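PDB 3KSX: nitrate transport protein from Xanthomonas axonopodis pv. citri, which binds alkanesulfonates in the periplasm, here holding the sulfonate buffer MOPS, and probably hands its ligand to an ABC-type importer. Local coordinates for residues 70-75 against 98-103; 89-94 against 288-293. All blocks are in the same frame, centred on the assembly; numbering follows the deposited sequence.

Contact 1 (70-75 against 98-103); sequences QLLEAL and ADLLYV
Leu72 and Leu100 meet through a single pair of methyls, Leu72 CD1 and Leu100 CD2, which are 3.5 Å apart, a little tighter than ordinary van der Waals contact. The two side chains run at roughly a right angle, so the touch is a crossing of branch ends and not a lengthwise overlap. One turn further along the helix, Leu75 reaches lower on the same leucine: its CD2 lies 4.2 Å from Leu100 CB. Leu100 is thus approached at its root by one residue and at a branch end by another, and no hydrogen bond spans the two segments.

In Leu100, CG sits between the backbone N and the carbonyl carbon (chi1 55°), and with chi2 at 86° its CD2 ends up facing Leu72, whereas Leu75 extends its CG away from its own N (chi1 177°) and reaches across to the strand.

Beyond this shell, Ala93 of helix 88-95 touches both Leu72 and Leu100, closing the cluster on one flank, and Leu75 also rests on Leu215 of strand 212-217. A backbone bond between Leu101 and Ser216 joins strand 100-106 to that neighbouring strand.

All three leucines are buried between helix 68-76 and strand 100-106 of the mixed sheet. That helix forms the beta-alpha-beta crossover from strand 59-65 to the parallel strand 82-86, an arrangement characteristic of the alpha/beta lobes of periplasmic binding proteins, whose strand order 2-1-3-5-4 is found here.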
ATOM      1  N   GLN A  70      -8.523  -5.444  -0.250  1.00 19.13           N
ATOM      2  CA  GLN A  70      -9.801  -5.197  -0.908  1.00 19.02           C
ATOM      3  C   GLN A  70      -9.625  -5.234  -2.401  1.00 20.70           C
ATOM      4  O   GLN A  70     -10.387  -5.933  -3.134  1.00 21.90           O
ATOM      5  CB  GLN A  70     -10.434  -3.879  -0.414  1.00 18.34           C
ATOM      6  CG  GLN A  70     -10.910  -3.945   1.071  1.00 23.70           C
ATOM      7  CD  GLN A  70      -9.878  -3.448   2.017  1.00 26.57           C
ATOM      8  OE1 GLN A  70      -8.674  -3.542   1.752  1.00 21.22           O
ATOM      9  NE2 GLN A  70     -10.336  -2.880   3.127  1.00 19.00           N
ATOM     10  N   LEU A  71      -8.598  -4.498  -2.846  1.00 20.60           N
ATOM     11  CA  LEU A  71      -8.179  -4.382  -4.233  1.00 22.07           C
ATOM     12  C   LEU A  71      -7.755  -5.710  -4.800  1.00 22.22           C
ATOM     13  O   LEU A  71      -8.131  -6.019  -5.941  1.00 21.02           O
ATOM     14  CB  LEU A  71      -7.012  -3.406  -4.297  1.00 21.43           C
ATOM     15  CG  LEU A  71      -6.582  -2.994  -5.758  1.00 19.03           C
ATOM     16  CD1 LEU A  71      -5.957  -1.639  -5.765  1.00 19.63           C
ATOM     17  CD2 LEU A  71      -5.684  -4.011  -6.317  1.00 18.71           C
ATOM     18  N   LEU A  72      -7.032  -6.517  -4.006  1.00 21.25           N
ATOM     19  CA  LEU A  72      -6.720  -7.894  -4.466  1.00 21.48           C
ATOM     20  C   LEU A  72      -7.914  -8.890  -4.540  1.00 21.02           C
ATOM     21  O   LEU A  72      -7.999  -9.749  -5.448  1.00 22.31           O
ATOM     22  CB  LEU A  72      -5.614  -8.512  -3.590  1.00 20.67           C
ATOM     23  CG  LEU A  72      -4.125  -8.236  -3.889  1.00 25.28           C
ATOM     24  CD1 LEU A  72      -3.692  -9.104  -5.034  1.00 26.89           C
ATOM     25  CD2 LEU A  72      -3.882  -6.815  -4.222  1.00 24.49           C
ATOM     26  N   GLU A  73      -8.884  -8.734  -3.680  1.00 20.27           N
ATOM     27  CA  GLU A  73     -10.031  -9.612  -3.747  1.00 22.69           C
ATOM     28  C   GLU A  73     -10.765  -9.298  -5.036  1.00 20.65           C
ATOM     29  O   GLU A  73     -11.293 -10.192  -5.685  1.00 20.05           O
ATOM     30  CB  GLU A  73     -10.979  -9.253  -2.591  1.00 23.24           C
ATOM     31  CG  GLU A  73     -10.500  -9.773  -1.211  1.00 27.89           C
ATOM     32  CD  GLU A  73     -10.597 -11.302  -0.995  1.00 39.45           C
ATOM     33  OE1 GLU A  73     -11.067 -12.043  -1.894  1.00 37.59           O
ATOM     34  OE2 GLU A  73     -10.148 -11.758   0.096  1.00 43.17           O
ATOM     35  N   ALA A  74     -10.847  -8.027  -5.366  1.00 20.03           N
ATOM     36  CA  ALA A  74     -11.431  -7.602  -6.690  1.00 21.48           C
ATOM     37  C   ALA A  74     -10.627  -8.117  -7.865  1.00 21.82           C
ATOM     38  O   ALA A  74     -11.186  -8.490  -8.899  1.00 21.50           O
ATOM     39  CB  ALA A  74     -11.595  -6.062  -6.762  1.00 20.84           C
ATOM     40  N   LEU A  75      -9.299  -8.069  -7.815  1.00 23.45           N
ATOM     41  CA  LEU A  75      -8.531  -8.596  -8.954  1.00 22.34           C
ATOM     42  C   LEU A  75      -8.851 -10.064  -9.111  1.00 24.01           C
ATOM     43  O   LEU A  75      -8.866 -10.575 -10.265  1.00 23.59           O
ATOM     44  CB  LEU A  75      -6.995  -8.390  -8.719  1.00 22.66           C
ATOM     45  CG  LEU A  75      -5.997  -8.923  -9.726  1.00 26.79           C
ATOM     46  CD1 LEU A  75      -6.128  -7.954 -10.858  1.00 26.69           C
ATOM     47  CD2 LEU A  75      -4.622  -8.818  -9.032  1.00 25.39           C
ATOM     48  N   ALA A  98      -4.912 -17.257  -5.446  1.00 33.76           N
ATOM     49  CA  ALA A  98      -5.068 -16.280  -6.548  1.00 33.52           C
ATOM     50  C   ALA A  98      -3.936 -16.480  -7.558  1.00 34.33           C
ATOM     51  O   ALA A  98      -2.822 -16.714  -7.146  1.00 34.90           O
ATOM     52  CB  ALA A  98      -5.025 -14.824  -6.009  1.00 33.90           C
ATOM     53  N   ASP A  99      -4.207 -16.281  -8.847  1.00 34.42           N
ATOM     54  CA  ASP A  99      -3.244 -16.510  -9.918  1.00 35.05           C
ATOM     55  C   ASP A  99      -2.784 -15.194 -10.515  1.00 35.08           C
ATOM     56  O   ASP A  99      -2.960 -14.915 -11.725  1.00 38.13           O
ATOM     57  CB  ASP A  99      -3.895 -17.342 -11.033  1.00 37.15           C
ATOM     58  CG  ASP A  99      -2.865 -17.973 -11.979  1.00 39.89           C
ATOM     59  OD1 ASP A  99      -1.682 -18.052 -11.604  1.00 43.71           O
ATOM     60  OD2 ASP A  99      -3.247 -18.383 -13.113  1.00 43.13           O
ATOM     61  N   LEU A 100      -2.226 -14.369  -9.663  1.00 30.86           N
ATOM     62  CA  LEU A 100      -1.827 -13.039 -10.058  1.00 27.05           C
ATOM     63  C   LEU A 100      -0.402 -13.020 -10.554  1.00 24.05           C
ATOM     64  O   LEU A 100       0.357 -13.956 -10.289  1.00 25.94           O
ATOM     65  CB  LEU A 100      -1.994 -12.137  -8.813  1.00 26.75           C
ATOM     66  CG  LEU A 100      -1.274 -12.573  -7.532  1.00 24.40           C
ATOM     67  CD1 LEU A 100       0.161 -12.006  -7.598  1.00 28.03           C
ATOM     68  CD2 LEU A 100      -1.980 -11.813  -6.389  1.00 25.54           C
ATOM     69  N   LEU A 101      -0.011 -11.923 -11.227  1.00 22.82           N
ATOM     70  CA  LEU A 101       1.356 -11.682 -11.521  1.00 21.68           C
ATOM     71  C   LEU A 101       1.804 -10.382 -10.824  1.00 21.25           C
ATOM     72  O   LEU A 101       0.997  -9.478 -10.694  1.00 23.12           O
ATOM     73  CB  LEU A 101       1.502 -11.507 -13.060  1.00 21.60           C
ATOM     74  CG  LEU A 101       1.384 -12.759 -13.904  1.00 23.94           C
ATOM     75  CD1 LEU A 101       1.432 -12.292 -15.395  1.00 21.73           C
ATOM     76  CD2 LEU A 101       2.492 -13.799 -13.600  1.00 23.18           C
ATOM     77  N   TYR A 102       3.083 -10.301 -10.436  1.00 20.70           N
ATOM     78  CA  TYR A 102       3.721  -9.036 -10.014  1.00 19.92           C
ATOM     79  C   TYR A 102       4.284  -8.469 -11.289  1.00 19.83           C
ATOM     80  O   TYR A 102       5.112  -9.125 -11.885  1.00 22.01           O
ATOM     81  CB  TYR A 102       4.890  -9.361  -9.081  1.00 16.69           C
ATOM     82  CG  TYR A 102       4.506  -9.940  -7.742  1.00 20.41           C
ATOM     83  CD1 TYR A 102       4.183 -11.307  -7.610  1.00 19.52           C
ATOM     84  CD2 TYR A 102       4.511  -9.143  -6.612  1.00 22.18           C
ATOM     85  CE1 TYR A 102       3.877 -11.889  -6.307  1.00 23.15           C
ATOM     86  CE2 TYR A 102       4.222  -9.673  -5.345  1.00 21.04           C
ATOM     87  CZ  TYR A 102       3.865 -11.018  -5.196  1.00 21.29           C
ATOM     88  OH  TYR A 102       3.596 -11.547  -3.913  1.00 23.45           O
ATOM     89  N   VAL A 103       3.929  -7.236 -11.683  1.00 19.25           N
ATOM     90  CA  VAL A 103       4.335  -6.733 -12.988  1.00 20.77           C
ATOM     91  C   VAL A 103       5.144  -5.412 -12.784  1.00 21.21           C
ATOM     92  O   VAL A 103       5.717  -4.825 -13.718  1.00 23.69           O
ATOM     93  CB  VAL A 103       3.076  -6.521 -13.934  1.00 19.72           C
ATOM     94  CG1 VAL A 103       2.312  -7.881 -14.113  1.00 22.53           C
ATOM     95  CG2 VAL A 103       2.105  -5.389 -13.306  1.00 23.71           C
TER

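Contact 2 (89-94 against 288-293); sequences PPLFAQ and QATADL
Leu91 makes every close approach between 89-94 and 288-293, in a helix-helix packing that lays helix 281-296 against helix 88-95 of the first alpha/beta lobe of this periplasmic binding protein. The leucine holds its CG beside the backbone N and anti to the carbonyl carbon (chi1 -71°), with the outer part of the chain extended (chi2 175°), and this spreads its two methyls over neighbouring residues. CD1 lies 3.6 Å from Thr290 CG2, the two side chains crossing at about a right angle; CD2 rests 3.8 Å from Ala291 CB.

Thr290 divides its branches by polarity. With OG1 beside its own N, the hydroxyl bonds back to the carbonyl of Ala286 one turn earlier, and CG2 is left to face the leucine. Because Ala291 carries nothing beyond CB, the backbones come close, Leu91 CA and Ala291 CA being 6.4 Å apart. Thr290 and Leu293 also touch helix 141-152, so the same helix reaches elements of the second lobe.

On the flank, Gln288 ties its own helix across one turn: its NE2 gives a 2.8 Å bond to Asp292 OD1, itself salt-bridged to Arg303. The N-H···O angle is 154°, and the oxygen lies almost in the amide plane but receives the bond from above its carboxylate plane.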
ATOM      1  N   PRO A  89      -0.476  -7.585   0.679  1.00 19.35           N
ATOM      2  CA  PRO A  89      -1.742  -8.066   0.078  1.00 20.90           C
ATOM      3  C   PRO A  89      -1.579  -9.228  -0.944  1.00 19.76           C
ATOM      4  O   PRO A  89      -2.302 -10.255  -0.832  1.00 19.59           O
ATOM      5  CB  PRO A  89      -2.352  -6.833  -0.538  1.00 20.52           C
ATOM      6  CG  PRO A  89      -1.906  -5.675   0.480  1.00 22.34           C
ATOM      7  CD  PRO A  89      -0.439  -6.110   0.753  1.00 20.05           C
ATOM      8  N   PRO A  90      -0.608  -9.130  -1.872  1.00 20.69           N
ATOM      9  CA  PRO A  90      -0.468 -10.220  -2.806  1.00 22.18           C
ATOM     10  C   PRO A  90      -0.058 -11.537  -2.191  1.00 22.06           C
ATOM     11  O   PRO A  90      -0.401 -12.579  -2.736  1.00 25.06           O
ATOM     12  CB  PRO A  90       0.570  -9.744  -3.833  1.00 21.59           C
ATOM     13  CG  PRO A  90       1.228  -8.523  -3.228  1.00 21.59           C
ATOM     14  CD  PRO A  90       0.256  -7.973  -2.190  1.00 20.24           C
ATOM     15  N   LEU A  91       0.683 -11.505  -1.074  1.00 21.81           N
ATOM     16  CA  LEU A  91       1.082 -12.716  -0.375  1.00 22.34           C
ATOM     17  C   LEU A  91      -0.183 -13.381   0.173  1.00 23.14           C
ATOM     18  O   LEU A  91      -0.400 -14.596   0.073  1.00 22.87           O
ATOM     19  CB  LEU A  91       2.069 -12.346   0.748  1.00 21.10           C
ATOM     20  CG  LEU A  91       3.460 -11.916   0.262  1.00 22.41           C
ATOM     21  CD1 LEU A  91       4.356 -11.446   1.457  1.00 23.19           C
ATOM     22  CD2 LEU A  91       4.090 -13.002  -0.577  1.00 24.49           C
ATOM     23  N   PHE A  92      -1.047 -12.563   0.756  1.00 23.59           N
ATOM     24  CA  PHE A  92      -2.295 -13.157   1.262  1.00 24.05           C
ATOM     25  C   PHE A  92      -3.136 -13.655   0.125  1.00 25.75           C
ATOM     26  O   PHE A  92      -3.734 -14.659   0.266  1.00 25.47           O
ATOM     27  CB  PHE A  92      -3.098 -12.147   2.122  1.00 25.72           C
ATOM     28  CG  PHE A  92      -2.696 -12.138   3.567  1.00 26.51           C
ATOM     29  CD1 PHE A  92      -1.408 -11.738   3.946  1.00 26.44           C
ATOM     30  CD2 PHE A  92      -3.597 -12.492   4.578  1.00 31.91           C
ATOM     31  CE1 PHE A  92      -1.018 -11.757   5.304  1.00 29.52           C
ATOM     32  CE2 PHE A  92      -3.190 -12.475   5.968  1.00 27.62           C
ATOM     33  CZ  PHE A  92      -1.912 -12.123   6.303  1.00 31.61           C
ATOM     34  N   ALA A  93      -3.241 -12.926  -0.991  1.00 24.18           N
ATOM     35  CA  ALA A  93      -3.981 -13.419  -2.177  1.00 25.48           C
ATOM     36  C   ALA A  93      -3.444 -14.722  -2.786  1.00 26.33           C
ATOM     37  O   ALA A  93      -4.237 -15.635  -3.017  1.00 27.03           O
ATOM     38  CB  ALA A  93      -4.054 -12.319  -3.240  1.00 23.55           C
ATOM     39  N   GLN A  94      -2.111 -14.825  -3.007  1.00 25.02           N
ATOM     40  CA  GLN A  94      -1.431 -16.086  -3.402  1.00 25.73           C
ATOM     41  C   GLN A  94      -1.719 -17.216  -2.434  1.00 27.18           C
ATOM     42  O   GLN A  94      -2.069 -18.349  -2.863  1.00 27.36           O
ATOM     43  CB  GLN A  94       0.067 -15.839  -3.440  1.00 23.90           C
ATOM     44  CG  GLN A  94       0.542 -15.048  -4.668  1.00 24.81           C
ATOM     45  CD  GLN A  94       2.061 -14.991  -4.769  1.00 27.43           C
ATOM     46  OE1 GLN A  94       2.684 -14.181  -4.133  1.00 30.02           O
ATOM     47  NE2 GLN A  94       2.662 -15.903  -5.588  1.00 26.35           N
ATOM     48  N   GLN A 288      10.018 -12.947  -1.191  1.00 20.81           N
ATOM     49  CA  GLN A 288       9.944 -14.329  -0.673  1.00 21.22           C
ATOM     50  C   GLN A 288      10.293 -14.469   0.833  1.00 21.19           C
ATOM     51  O   GLN A 288       9.707 -15.283   1.587  1.00 19.36           O
ATOM     52  CB  GLN A 288      10.967 -15.167  -1.471  1.00 21.98           C
ATOM     53  CG  GLN A 288      10.857 -16.702  -1.212  1.00 23.17           C
ATOM     54  CD  GLN A 288       9.483 -17.242  -1.442  1.00 21.19           C
ATOM     55  OE1 GLN A 288       8.985 -17.211  -2.580  1.00 25.07           O
ATOM     56  NE2 GLN A 288       8.840 -17.770  -0.379  1.00 20.48           N
ATOM     57  N   ALA A 289      11.270 -13.686   1.302  1.00 20.04           N
ATOM     58  CA  ALA A 289      11.644 -13.710   2.724  1.00 23.64           C
ATOM     59  C   ALA A 289      10.444 -13.301   3.613  1.00 22.87           C
ATOM     60  O   ALA A 289      10.205 -13.930   4.663  1.00 21.99           O
ATOM     61  CB  ALA A 289      12.830 -12.807   2.945  1.00 25.59           C
ATOM     62  N   THR A 290       9.645 -12.320   3.149  1.00 22.44           N
ATOM     63  CA  THR A 290       8.463 -11.901   3.883  1.00 22.92           C
ATOM     64  C   THR A 290       7.439 -13.043   3.872  1.00 21.74           C
ATOM     65  O   THR A 290       6.901 -13.343   4.880  1.00 22.75           O
ATOM     66  CB  THR A 290       7.880 -10.630   3.265  1.00 22.29           C
ATOM     67  OG1 THR A 290       8.884  -9.587   3.299  1.00 23.26           O
ATOM     68  CG2 THR A 290       6.628 -10.212   3.995  1.00 21.68           C
ATOM     69  N   ALA A 291       7.258 -13.714   2.735  1.00 23.84           N
ATOM     70  CA  ALA A 291       6.330 -14.853   2.632  1.00 23.27           C
ATOM     71  C   ALA A 291       6.804 -15.915   3.669  1.00 24.03           C
ATOM     72  O   ALA A 291       5.989 -16.534   4.380  1.00 26.44           O
ATOM     73  CB  ALA A 291       6.437 -15.413   1.149  1.00 21.55           C
ATOM     74  N   ASP A 292       8.109 -16.162   3.701  1.00 24.16           N
ATOM     75  CA  ASP A 292       8.661 -17.191   4.639  1.00 25.99           C
ATOM     76  C   ASP A 292       8.417 -16.850   6.108  1.00 26.83           C
ATOM     77  O   ASP A 292       8.024 -17.727   6.956  1.00 27.50           O
ATOM     78  CB  ASP A 292      10.168 -17.393   4.398  1.00 24.70           C
ATOM     79  CG  ASP A 292      10.495 -17.976   2.978  1.00 31.03           C
ATOM     80  OD1 ASP A 292       9.603 -18.474   2.239  1.00 28.72           O
ATOM     81  OD2 ASP A 292      11.687 -17.874   2.628  1.00 35.49           O
ATOM     82  N   LEU A 293       8.625 -15.562   6.418  1.00 25.95           N
ATOM     83  CA  LEU A 293       8.361 -15.012   7.760  1.00 27.08           C
ATOM     84  C   LEU A 293       6.907 -15.165   8.171  1.00 27.06           C
ATOM     85  O   LEU A 293       6.643 -15.585   9.285  1.00 27.75           O
ATOM     86  CB  LEU A 293       8.788 -13.532   7.851  1.00 25.71           C
ATOM     87  CG  LEU A 293       8.554 -12.727   9.141  1.00 27.87           C
ATOM     88  CD1 LEU A 293       9.245 -13.395  10.288  1.00 32.77           C
ATOM     89  CD2 LEU A 293       9.100 -11.309   8.931  1.00 28.79           C
TER

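Both contacts are buried and apolar where their segments meet, yet they sit in different layers. Contact 1 is helix against sheet, two helix leucines closing on one strand leucine; contact 2 is helix against helix, one leucine spread over smaller partners, with amide and carboxylate bonds beside it, none crossing between the two segments. Helix 88-95 lies between the two, its Ala93 turned to the first cluster and its Leu91 to the second. It also leads through a short turn into strand 100-106, and the join is probably secured by Ala98 N and Ala93 O, 3.0 Å apart. Tyr102 spans the layers as well, its OH 2.8 Å from Gln94 OE1 and also bonded to Gln287.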